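Local coordinates for protein phenol hydroxylase component phN (Pseudomonas stutzeri, PDB 3U52) that probably hydroxylates phenol and related aromatics at a diiron centre, as the oxygenase component of a bacterial multicomponent monooxygenase, at residues R120-A125 with V129-Q134; K287-S292 with E296-Q301; H330-L335 with E363-T368. All blocks are in the same frame, centred on the assembly; numbering follows the deposited sequence.

Interaction 1: residues R120-A125 with V129-Q134; sequences RQFSGA and VACQMQ
Phe122 and Cys131 supply the tightly packed side of this contact. Cys131 SG lies 4.1 Å from Phe122 CE2 and sits near the plane of the ring, at its edge: the line from the ring centroid to SG runs 85° off the ring normal. This is a cysteine sulfur-aromatic contact made against a rim of C-H groups. Both CB atoms are directed at the other segment, and the first torsions (Phe122 chi1 -68°, Cys131 chi1 -70°) place ring and sulfur beside their own backbone N. Phe122 also packs on Leu191 and meets the ring of Phe188, and bound xenon lies about 4 Å from its side chain.

The contact is a worked example of the tight turn that joins two consecutive helices, here in the diiron-bearing helical domain. Helix 105-121 ends, the chain turns through three residues, and Gly124 takes the N-cap position of helix 125-155. The first helix bears Glu108 and the second Glu138 and His141, all iron ligands.

Around Ala125 the contact becomes looser and is carried by the main chain. Val129 N donates to Ala125 O at 3.1 Å, in the first turn of the new helix. Val129 CG2 rests 3.4 Å from Ala125 O, beside the same carbonyl, while CG1 turns away from the backbone N. Ala125 is partly exposed, and its methyl group makes no close approach to 129-134; Val129, by contrast, is buried, its side closed by an apolar side chain of another protein chain.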
loop_
_atom_site.group_PDB
_atom_site.type_symbol
_atom_site.label_atom_id
_atom_site.label_comp_id
_atom_site.label_asym_id
_atom_site.label_seq_id
_atom_site.Cartn_x
_atom_site.Cartn_y
_atom_site.Cartn_z
ATOM N N ARG A 120 20.710 14.875 -23.140
ATOM C CA ARG A 120 22.015 14.735 -23.821
ATOM C C ARG A 120 22.493 16.029 -24.573
ATOM O O ARG A 120 23.693 16.229 -24.757
ATOM C CB ARG A 120 21.972 13.531 -24.782
ATOM C CG ARG A 120 23.173 13.423 -25.728
ATOM C CD ARG A 120 24.472 13.059 -24.948
ATOM N NE ARG A 120 25.624 12.947 -25.846
ATOM C CZ ARG A 120 26.255 13.973 -26.402
ATOM N NH1 ARG A 120 25.906 15.256 -26.141
ATOM N NH2 ARG A 120 27.271 13.700 -27.218
ATOM N N GLN A 121 21.589 16.904 -25.002
ATOM C CA GLN A 121 21.975 17.971 -25.973
ATOM C C GLN A 121 22.568 19.227 -25.427
ATOM O O GLN A 121 23.233 19.930 -26.188
ATOM C CB GLN A 121 20.819 18.416 -26.879
ATOM C CG GLN A 121 20.176 17.351 -27.691
ATOM C CD GLN A 121 21.135 16.434 -28.360
ATOM O OE1 GLN A 121 22.098 16.852 -29.091
ATOM N NE2 GLN A 121 20.896 15.142 -28.143
ATOM N N PHE A 122 22.283 19.543 -24.152
ATOM C CA PHE A 122 22.681 20.820 -23.542
ATOM C C PHE A 122 24.091 20.708 -23.017
ATOM O O PHE A 122 24.429 19.682 -22.397
ATOM C CB PHE A 122 21.742 21.221 -22.386
ATOM C CG PHE A 122 20.367 21.563 -22.829
ATOM C CD1 PHE A 122 20.175 22.483 -23.869
ATOM C CD2 PHE A 122 19.270 20.998 -22.221
ATOM C CE1 PHE A 122 18.929 22.846 -24.305
ATOM C CE2 PHE A 122 17.991 21.331 -22.665
ATOM C CZ PHE A 122 17.820 22.266 -23.724
ATOM N N SER A 123 24.912 21.728 -23.251
ATOM C CA SER A 123 26.267 21.684 -22.769
ATOM C C SER A 123 26.347 22.015 -21.322
ATOM O O SER A 123 27.404 21.834 -20.715
ATOM C CB SER A 123 27.244 22.560 -23.580
ATOM O OG SER A 123 26.828 23.922 -23.675
ATOM N N GLY A 124 25.249 22.487 -20.731
ATOM C CA GLY A 124 25.287 22.775 -19.289
ATOM C C GLY A 124 24.952 21.534 -18.482
ATOM O O GLY A 124 23.844 20.987 -18.619
ATOM N N ALA A 125 25.894 21.085 -17.647
ATOM C CA ALA A 125 25.767 19.800 -16.952
ATOM C C ALA A 125 24.571 19.846 -16.030
ATOM O O ALA A 125 23.872 18.861 -15.882
ATOM C CB ALA A 125 27.039 19.447 -16.168
ATOM N N VAL A 129 21.231 17.159 -16.031
ATOM C CA VAL A 129 20.699 16.367 -14.913
ATOM C C VAL A 129 19.196 16.648 -14.618
ATOM O O VAL A 129 18.448 15.724 -14.350
ATOM C CB VAL A 129 21.509 16.604 -13.623
ATOM C CG1 VAL A 129 20.964 15.727 -12.460
ATOM C CG2 VAL A 129 22.959 16.248 -13.874
ATOM N N ALA A 130 18.768 17.907 -14.627
ATOM C CA ALA A 130 17.332 18.220 -14.373
ATOM C C ALA A 130 16.475 17.528 -15.432
ATOM O O ALA A 130 15.436 16.925 -15.104
ATOM C CB ALA A 130 17.094 19.723 -14.417
ATOM N N CYS A 131 16.904 17.618 -16.700
ATOM C CA CYS A 131 16.149 17.011 -17.819
ATOM C C CYS A 131 16.087 15.511 -17.727
ATOM O O CYS A 131 15.064 14.914 -18.048
ATOM C CB CYS A 131 16.707 17.403 -19.194
ATOM S SG CYS A 131 16.380 19.120 -19.547
ATOM N N GLN A 132 17.187 14.893 -17.307
ATOM C CA GLN A 132 17.213 13.439 -17.187
ATOM C C GLN A 132 16.321 12.962 -16.039
ATOM O O GLN A 132 15.738 11.895 -16.115
ATOM C CB GLN A 132 18.614 12.954 -16.923
ATOM C CG GLN A 132 19.557 13.066 -18.141
ATOM C CD GLN A 132 20.974 12.631 -17.765
ATOM O OE1 GLN A 132 21.201 12.044 -16.692
ATOM N NE2 GLN A 132 21.931 12.974 -18.606
ATOM N N MET A 133 16.292 13.683 -14.935
ATOM C CA MET A 133 15.416 13.277 -13.825
ATOM C C MET A 133 13.954 13.432 -14.245
ATOM O O MET A 133 13.138 12.562 -13.933
ATOM C CB MET A 133 15.697 14.071 -12.596
ATOM C CG MET A 133 15.441 13.211 -11.359
ATOM S SD MET A 133 15.886 14.104 -9.811
ATOM C CE MET A 133 17.657 13.702 -9.800
ATOM N N GLN A 134 13.649 14.483 -15.031
ATOM C CA GLN A 134 12.321 14.618 -15.610
ATOM C C GLN A 134 11.995 13.442 -16.567
ATOM O O GLN A 134 10.937 12.823 -16.471
ATOM C CB GLN A 134 12.136 15.985 -16.295
ATOM C CG GLN A 134 10.839 16.050 -17.024
ATOM C CD GLN A 134 10.005 17.236 -16.674
ATOM O OE1 GLN A 134 10.482 18.211 -16.086
ATOM N NE2 GLN A 134 8.716 17.161 -17.031
#

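Interaction 2: residues K287-S292 with E296-Q301; sequences KVMSWS and EVYYEQ
Ser292 O is approached by two parts of the same residue, Glu296. The backbone N of Glu296 donates to Ser292 O over 3.0 Å, with 160° at the hydrogen, the ordinary bond of an early helical turn. Glu296 CB closes in beside it, 3.2 Å from Ser292 O. The carboxylate does not join the grip: with CG anti to the backbone N (chi1 -162°) and the chain extended beyond it, Glu296 carries its carboxylate past Ser292, with OE2 4.0 Å from Ser292 O and 4.5 Å from Ser292 OG.

The second half of the contact is apolar. Met289, in the loop before the helix, has its CB directed at 296-301 and its CG between the backbone N and the carbonyl carbon (chi1 68°); the chain then bends at the thioether and brings CE to 4.1 Å from CE1 of Tyr298. The methyl lies near the plane of the phenol ring, so it meets an edge, and the two side chains run at a slant to each other. One face of the same ring is covered from within its own segment by Val297 CG1. Both Met289 and Tyr298 also pack on Val208 of helix 187-216, the helix that carries the iron ligand Glu199.

Between these halves the helix begins. Ser290 holds the N-cap position, its side chain capping a backbone N just beyond the segment while its own N bonds to Glu293 OE1, a reciprocal pattern consistent with a capping box. Further along, Gln301 N reaches back to Glu296 O at 3.0 Å, marking a wider pi-type turn. The chemistry thus implies a division of labour: the polar bond between the segments is confined to the helix backbone, while the side-chain part, a thioether methyl against a phenol edge, is apolar and probably mainly van der Waals.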
loop_
_atom_site.group_PDB
_atom_site.type_symbol
_atom_site.label_atom_id
_atom_site.label_comp_id
_atom_site.label_asym_id
_atom_site.label_seq_id
_atom_site.Cartn_x
_atom_site.Cartn_y
_atom_site.Cartn_z
ATOM N N LYS A 287 -19.605 16.567 -10.924
ATOM C CA LYS A 287 -18.829 17.674 -11.466
ATOM C C LYS A 287 -17.897 18.240 -10.406
ATOM O O LYS A 287 -18.264 18.305 -9.228
ATOM C CB LYS A 287 -19.739 18.822 -11.964
ATOM C CG LYS A 287 -20.906 18.432 -12.884
ATOM C CD LYS A 287 -20.458 17.842 -14.265
ATOM C CE LYS A 287 -21.679 17.261 -15.015
ATOM N NZ LYS A 287 -21.233 16.504 -16.273
ATOM N N VAL A 288 -16.709 18.657 -10.824
ATOM C CA VAL A 288 -15.735 19.321 -9.940
ATOM C C VAL A 288 -15.947 20.847 -10.026
ATOM O O VAL A 288 -16.234 21.529 -9.035
ATOM C CB VAL A 288 -14.256 18.978 -10.330
ATOM C CG1 VAL A 288 -13.256 19.593 -9.298
ATOM C CG2 VAL A 288 -14.052 17.485 -10.404
ATOM N N MET A 289 -15.783 21.375 -11.217
ATOM C CA MET A 289 -15.982 22.792 -11.499
ATOM C C MET A 289 -16.181 22.836 -13.007
ATOM O O MET A 289 -16.008 21.801 -13.674
ATOM C CB MET A 289 -14.784 23.641 -11.085
ATOM C CG MET A 289 -13.524 23.419 -11.905
ATOM S SD MET A 289 -12.028 24.180 -11.197
ATOM C CE MET A 289 -11.159 22.630 -10.913
ATOM N N SER A 290 -16.588 23.975 -13.536
ATOM C CA SER A 290 -16.787 24.026 -14.976
ATOM C C SER A 290 -15.459 24.343 -15.639
ATOM O O SER A 290 -14.533 24.841 -14.973
ATOM C CB SER A 290 -17.808 25.098 -15.335
ATOM O OG SER A 290 -17.334 26.389 -14.949
ATOM N N TRP A 291 -15.361 24.113 -16.953
ATOM C CA TRP A 291 -14.166 24.537 -17.693
ATOM C C TRP A 291 -13.971 26.037 -17.545
ATOM O O TRP A 291 -12.857 26.541 -17.366
ATOM C CB TRP A 291 -14.295 24.201 -19.180
ATOM C CG TRP A 291 -13.219 24.886 -20.004
ATOM C CD1 TRP A 291 -13.372 25.942 -20.817
ATOM C CD2 TRP A 291 -11.825 24.526 -20.059
ATOM N NE1 TRP A 291 -12.157 26.291 -21.393
ATOM C CE2 TRP A 291 -11.194 25.424 -20.942
ATOM C CE3 TRP A 291 -11.052 23.536 -19.434
ATOM C CZ2 TRP A 291 -9.819 25.351 -21.236
ATOM C CZ3 TRP A 291 -9.698 23.455 -19.728
ATOM C CH2 TRP A 291 -9.098 24.351 -20.622
ATOM N N SER A 292 -15.063 26.782 -17.602
ATOM C CA SER A 292 -14.963 28.225 -17.525
ATOM C C SER A 292 -14.293 28.678 -16.160
ATOM O O SER A 292 -13.372 29.522 -16.114
ATOM C CB SER A 292 -16.386 28.768 -17.678
ATOM O OG SER A 292 -16.349 30.155 -17.465
ATOM N N GLU A 296 -10.514 30.383 -15.745
ATOM C CA GLU A 296 -10.455 31.632 -15.031
ATOM C C GLU A 296 -9.464 31.623 -13.851
ATOM O O GLU A 296 -8.716 32.591 -13.625
ATOM C CB GLU A 296 -11.862 31.921 -14.550
ATOM C CG GLU A 296 -12.084 33.357 -14.172
ATOM C CD GLU A 296 -13.578 33.678 -14.010
ATOM O OE1 GLU A 296 -13.891 34.428 -13.053
ATOM O OE2 GLU A 296 -14.419 33.161 -14.805
ATOM N N VAL A 297 -9.440 30.538 -13.092
ATOM C CA VAL A 297 -8.527 30.443 -11.968
ATOM C C VAL A 297 -7.116 30.094 -12.410
ATOM O O VAL A 297 -6.155 30.760 -12.041
ATOM C CB VAL A 297 -9.062 29.408 -10.941
ATOM C CG1 VAL A 297 -8.043 29.178 -9.781
ATOM C CG2 VAL A 297 -10.421 29.897 -10.432
ATOM N N TYR A 298 -6.975 29.051 -13.213
ATOM C CA TYR A 298 -5.653 28.539 -13.493
ATOM C C TYR A 298 -4.925 29.324 -14.561
ATOM O O TYR A 298 -3.714 29.430 -14.513
ATOM C CB TYR A 298 -5.686 27.037 -13.803
ATOM C CG TYR A 298 -6.174 26.285 -12.605
ATOM C CD1 TYR A 298 -7.398 25.643 -12.619
ATOM C CD2 TYR A 298 -5.420 26.258 -11.432
ATOM C CE1 TYR A 298 -7.854 24.968 -11.493
ATOM C CE2 TYR A 298 -5.863 25.598 -10.307
ATOM C CZ TYR A 298 -7.077 24.956 -10.338
ATOM O OH TYR A 298 -7.526 24.288 -9.208
ATOM N N TYR A 299 -5.644 29.872 -15.525
ATOM C CA TYR A 299 -4.960 30.654 -16.514
ATOM C C TYR A 299 -5.174 32.120 -16.264
ATOM O O TYR A 299 -4.191 32.860 -16.177
ATOM C CB TYR A 299 -5.339 30.304 -17.984
ATOM C CG TYR A 299 -4.544 31.192 -18.919
ATOM C CD1 TYR A 299 -5.107 32.358 -19.465
ATOM C CD2 TYR A 299 -3.185 30.923 -19.172
ATOM C CE1 TYR A 299 -4.348 33.224 -20.242
ATOM C CE2 TYR A 299 -2.430 31.782 -19.944
ATOM C CZ TYR A 299 -3.000 32.927 -20.461
ATOM O OH TYR A 299 -2.209 33.737 -21.278
ATOM N N GLU A 300 -6.408 32.597 -16.190
ATOM C CA GLU A 300 -6.563 34.068 -16.144
ATOM C C GLU A 300 -5.914 34.683 -14.866
ATOM O O GLU A 300 -5.179 35.661 -14.953
ATOM C CB GLU A 300 -8.022 34.499 -16.310
ATOM C CG GLU A 300 -8.532 34.268 -17.732
ATOM C CD GLU A 300 -9.978 34.679 -17.917
ATOM O OE1 GLU A 300 -10.746 33.914 -18.536
ATOM O OE2 GLU A 300 -10.345 35.758 -17.424
ATOM N N GLN A 301 -6.131 34.067 -13.708
ATOM C CA GLN A 301 -5.568 34.589 -12.459
ATOM C C GLN A 301 -4.116 34.223 -12.289
ATOM O O GLN A 301 -3.244 35.108 -12.235
ATOM C CB GLN A 301 -6.428 34.144 -11.268
ATOM C CG GLN A 301 -7.807 34.851 -11.297
ATOM C CD GLN A 301 -8.800 34.406 -10.220
ATOM O OE1 GLN A 301 -8.508 33.562 -9.337
ATOM N NE2 GLN A 301 -10.002 34.982 -10.293
#

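Interaction 3: residues H330-L335 with E363-T368; sequences HLSHQL and EKYPDT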
loop_
_atom_site.group_PDB
_atom_site.type_symbol
_atom_site.label_atom_id
_atom_site.label_comp_id
_atom_site.label_asym_id
_atom_site.label_seq_id
_atom_site.Cartn_x
_atom_site.Cartn_y
_atom_site.Cartn_z
ATOM N N HIS A 330 -17.826 28.546 -24.435
ATOM C CA HIS A 330 -18.327 27.833 -25.646
ATOM C C HIS A 330 -17.659 26.487 -25.863
ATOM O O HIS A 330 -18.288 25.526 -26.314
ATOM C CB HIS A 330 -18.053 28.703 -26.879
ATOM C CG HIS A 330 -18.919 29.933 -26.955
ATOM N ND1 HIS A 330 -20.261 29.879 -27.268
ATOM C CD2 HIS A 330 -18.636 31.236 -26.740
ATOM C CE1 HIS A 330 -20.764 31.101 -27.257
ATOM N NE2 HIS A 330 -19.796 31.942 -26.948
ATOM N N LEU A 331 -16.375 26.423 -25.507
ATOM C CA LEU A 331 -15.470 25.305 -25.880
ATOM C C LEU A 331 -15.999 23.889 -25.610
ATOM O O LEU A 331 -16.066 23.042 -26.528
ATOM C CB LEU A 331 -14.168 25.457 -25.137
ATOM C CG LEU A 331 -12.932 25.082 -25.890
ATOM C CD1 LEU A 331 -12.797 25.948 -27.202
ATOM C CD2 LEU A 331 -11.773 25.414 -24.944
ATOM N N SER A 332 -16.381 23.625 -24.376
ATOM C CA SER A 332 -16.800 22.262 -24.013
ATOM C C SER A 332 -18.061 21.823 -24.747
ATOM O O SER A 332 -18.193 20.668 -25.147
ATOM C CB SER A 332 -16.953 22.146 -22.496
ATOM O OG SER A 332 -18.110 22.822 -22.049
ATOM N N HIS A 333 -18.972 22.763 -24.969
ATOM C CA HIS A 333 -20.240 22.487 -25.652
ATOM C C HIS A 333 -20.040 22.231 -27.178
ATOM O O HIS A 333 -20.623 21.304 -27.738
ATOM C CB HIS A 333 -21.194 23.670 -25.416
ATOM C CG HIS A 333 -21.207 24.159 -23.985
ATOM N ND1 HIS A 333 -21.611 23.358 -22.931
ATOM C CD2 HIS A 333 -20.808 25.337 -23.443
ATOM C CE1 HIS A 333 -21.486 24.032 -21.797
ATOM N NE2 HIS A 333 -21.011 25.236 -22.079
ATOM N N GLN A 334 -19.215 23.054 -27.834
ATOM C CA GLN A 334 -18.831 22.819 -29.241
ATOM C C GLN A 334 -18.171 21.441 -29.440
ATOM O O GLN A 334 -18.505 20.681 -30.377
ATOM C CB GLN A 334 -17.886 23.940 -29.721
ATOM C CG GLN A 334 -18.560 25.307 -29.797
ATOM C CD GLN A 334 -17.580 26.466 -30.010
ATOM O OE1 GLN A 334 -16.433 26.442 -29.554
ATOM N NE2 GLN A 334 -18.060 27.510 -30.700
ATOM N N LEU A 335 -17.267 21.073 -28.552
ATOM C CA LEU A 335 -16.581 19.811 -28.692
ATOM C C LEU A 335 -17.494 18.613 -28.388
ATOM O O LEU A 335 -17.413 17.591 -29.065
ATOM C CB LEU A 335 -15.341 19.792 -27.790
ATOM C CG LEU A 335 -14.180 20.465 -28.507
ATOM C CD1 LEU A 335 -13.383 21.114 -27.448
ATOM C CD2 LEU A 335 -13.409 19.335 -29.168
ATOM N N GLU A 363 -26.474 27.328 -15.149
ATOM C CA GLU A 363 -25.843 28.058 -14.045
ATOM C C GLU A 363 -24.352 28.388 -14.271
ATOM O O GLU A 363 -23.924 29.523 -14.073
ATOM C CB GLU A 363 -26.029 27.225 -12.773
ATOM C CG GLU A 363 -25.810 27.934 -11.476
ATOM C CD GLU A 363 -25.901 26.940 -10.325
ATOM O OE1 GLU A 363 -27.051 26.604 -9.911
ATOM O OE2 GLU A 363 -24.819 26.468 -9.867
ATOM N N LYS A 364 -23.564 27.417 -14.705
ATOM C CA LYS A 364 -22.141 27.690 -14.984
ATOM C C LYS A 364 -21.902 28.529 -16.245
ATOM O O LYS A 364 -20.888 29.220 -16.338
ATOM C CB LYS A 364 -21.335 26.383 -15.012
ATOM C CG LYS A 364 -21.329 25.566 -13.664
ATOM C CD LYS A 364 -20.823 26.385 -12.492
ATOM C CE LYS A 364 -20.892 25.633 -11.178
ATOM N NZ LYS A 364 -20.494 26.576 -10.095
ATOM N N TYR A 365 -22.834 28.454 -17.207
ATOM C CA TYR A 365 -22.758 29.143 -18.493
ATOM C C TYR A 365 -23.998 30.046 -18.744
ATOM O O TYR A 365 -24.802 29.786 -19.665
ATOM C CB TYR A 365 -22.562 28.112 -19.627
ATOM C CG TYR A 365 -21.266 27.392 -19.494
ATOM C CD1 TYR A 365 -21.200 26.169 -18.842
ATOM C CD2 TYR A 365 -20.082 27.940 -19.976
ATOM C CE1 TYR A 365 -19.972 25.506 -18.669
ATOM C CE2 TYR A 365 -18.858 27.247 -19.832
ATOM C CZ TYR A 365 -18.818 26.057 -19.170
ATOM O OH TYR A 365 -17.630 25.361 -18.997
ATOM N N PRO A 366 -24.192 31.083 -17.891
ATOM C CA PRO A 366 -25.461 31.841 -17.958
ATOM C C PRO A 366 -25.726 32.652 -19.248
ATOM O O PRO A 366 -26.897 32.895 -19.614
ATOM C CB PRO A 366 -25.353 32.782 -16.739
ATOM C CG PRO A 366 -23.846 32.920 -16.488
ATOM C CD PRO A 366 -23.309 31.564 -16.803
ATOM N N ASP A 367 -24.657 33.024 -19.937
ATOM C CA ASP A 367 -24.712 33.858 -21.127
ATOM C C ASP A 367 -24.753 33.065 -22.450
ATOM O O ASP A 367 -24.951 33.684 -23.507
ATOM C CB ASP A 367 -23.471 34.766 -21.190
ATOM C CG ASP A 367 -23.279 35.601 -19.933
ATOM O OD1 ASP A 367 -24.135 36.473 -19.680
ATOM O OD2 ASP A 367 -22.265 35.398 -19.197
ATOM N N THR A 368 -24.484 31.741 -22.407
ATOM C CA THR A 368 -24.351 30.919 -23.642
ATOM C C THR A 368 -25.127 29.587 -23.703
ATOM O O THR A 368 -25.577 29.199 -24.784
ATOM C CB THR A 368 -22.881 30.573 -23.924
ATOM O OG1 THR A 368 -22.327 29.870 -22.792
ATOM C CG2 THR A 368 -22.051 31.857 -24.184
HETATM O O HOH W 1 -16.784 25.709 -22.199
#
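Tyr365 lays its ring against the edge of His333, and its atoms can be followed outward one by one. CB stands 4.1 Å from His333 NE2. CG lies anti to the carbonyl carbon (chi1 -64°), which turns the ring to the histidine. CG and CD1 come closest, CD1 at 3.4 Å from NE2 of His333, and the far ring carbons are scarcely further off, because NE2 hangs 3.2 Å above the plane over the centre of the Tyr365 ring. The planes stand at 87° with centroids 4.4 Å apart. At the tip, Tyr365 OH bonds to Ser292 N and more weakly to Asp281 OD1. It also makes a weak 3.3 Å bond to a water, which accepts from Ser332 N at 3.0 Å.

The histidine has further partners: ND1 of His333 bonds to Tyr282 OH, and its ring stacks on Tyr373. A second contact lies beside this pair, where Thr368 CG2 approaches the His330 ring obliquely, 3.4 Å from CE1. The polar ends of these two face elsewhere, Thr368 OG1 to His329 O and His330 ND1 to Tyr373 OH. The His333-Tyr365 pair, histidine edge on tyrosine face, is a T-shaped stack serving interhelical packing at the N-terminus of helix 331-342, within a mainly helical fold.

Overall arrangement
Interactions 2 and 3 are neighbours, with centres about 13 Å apart; the Tyr365 hydroxyl, probably bonded to Ser292 N, and the packing of Trp291 on Leu331 join them. Interaction 1 lies far from both, on the opposite side of the chain's centre from interaction 3. Interactions 1 and 2 are each local: the first turns of a helix meet the chain just before it, with one main-chain bond and one contact to an aromatic edge, from a cysteine sulfur in interaction 1 and a methionine methyl in interaction 2. Interaction 3 instead links segments distant in sequence through rings and water. Interactions 1 and 3 are buried, whereas interaction 2 is partly so; interaction 1 alone belongs to helices that bear iron ligands.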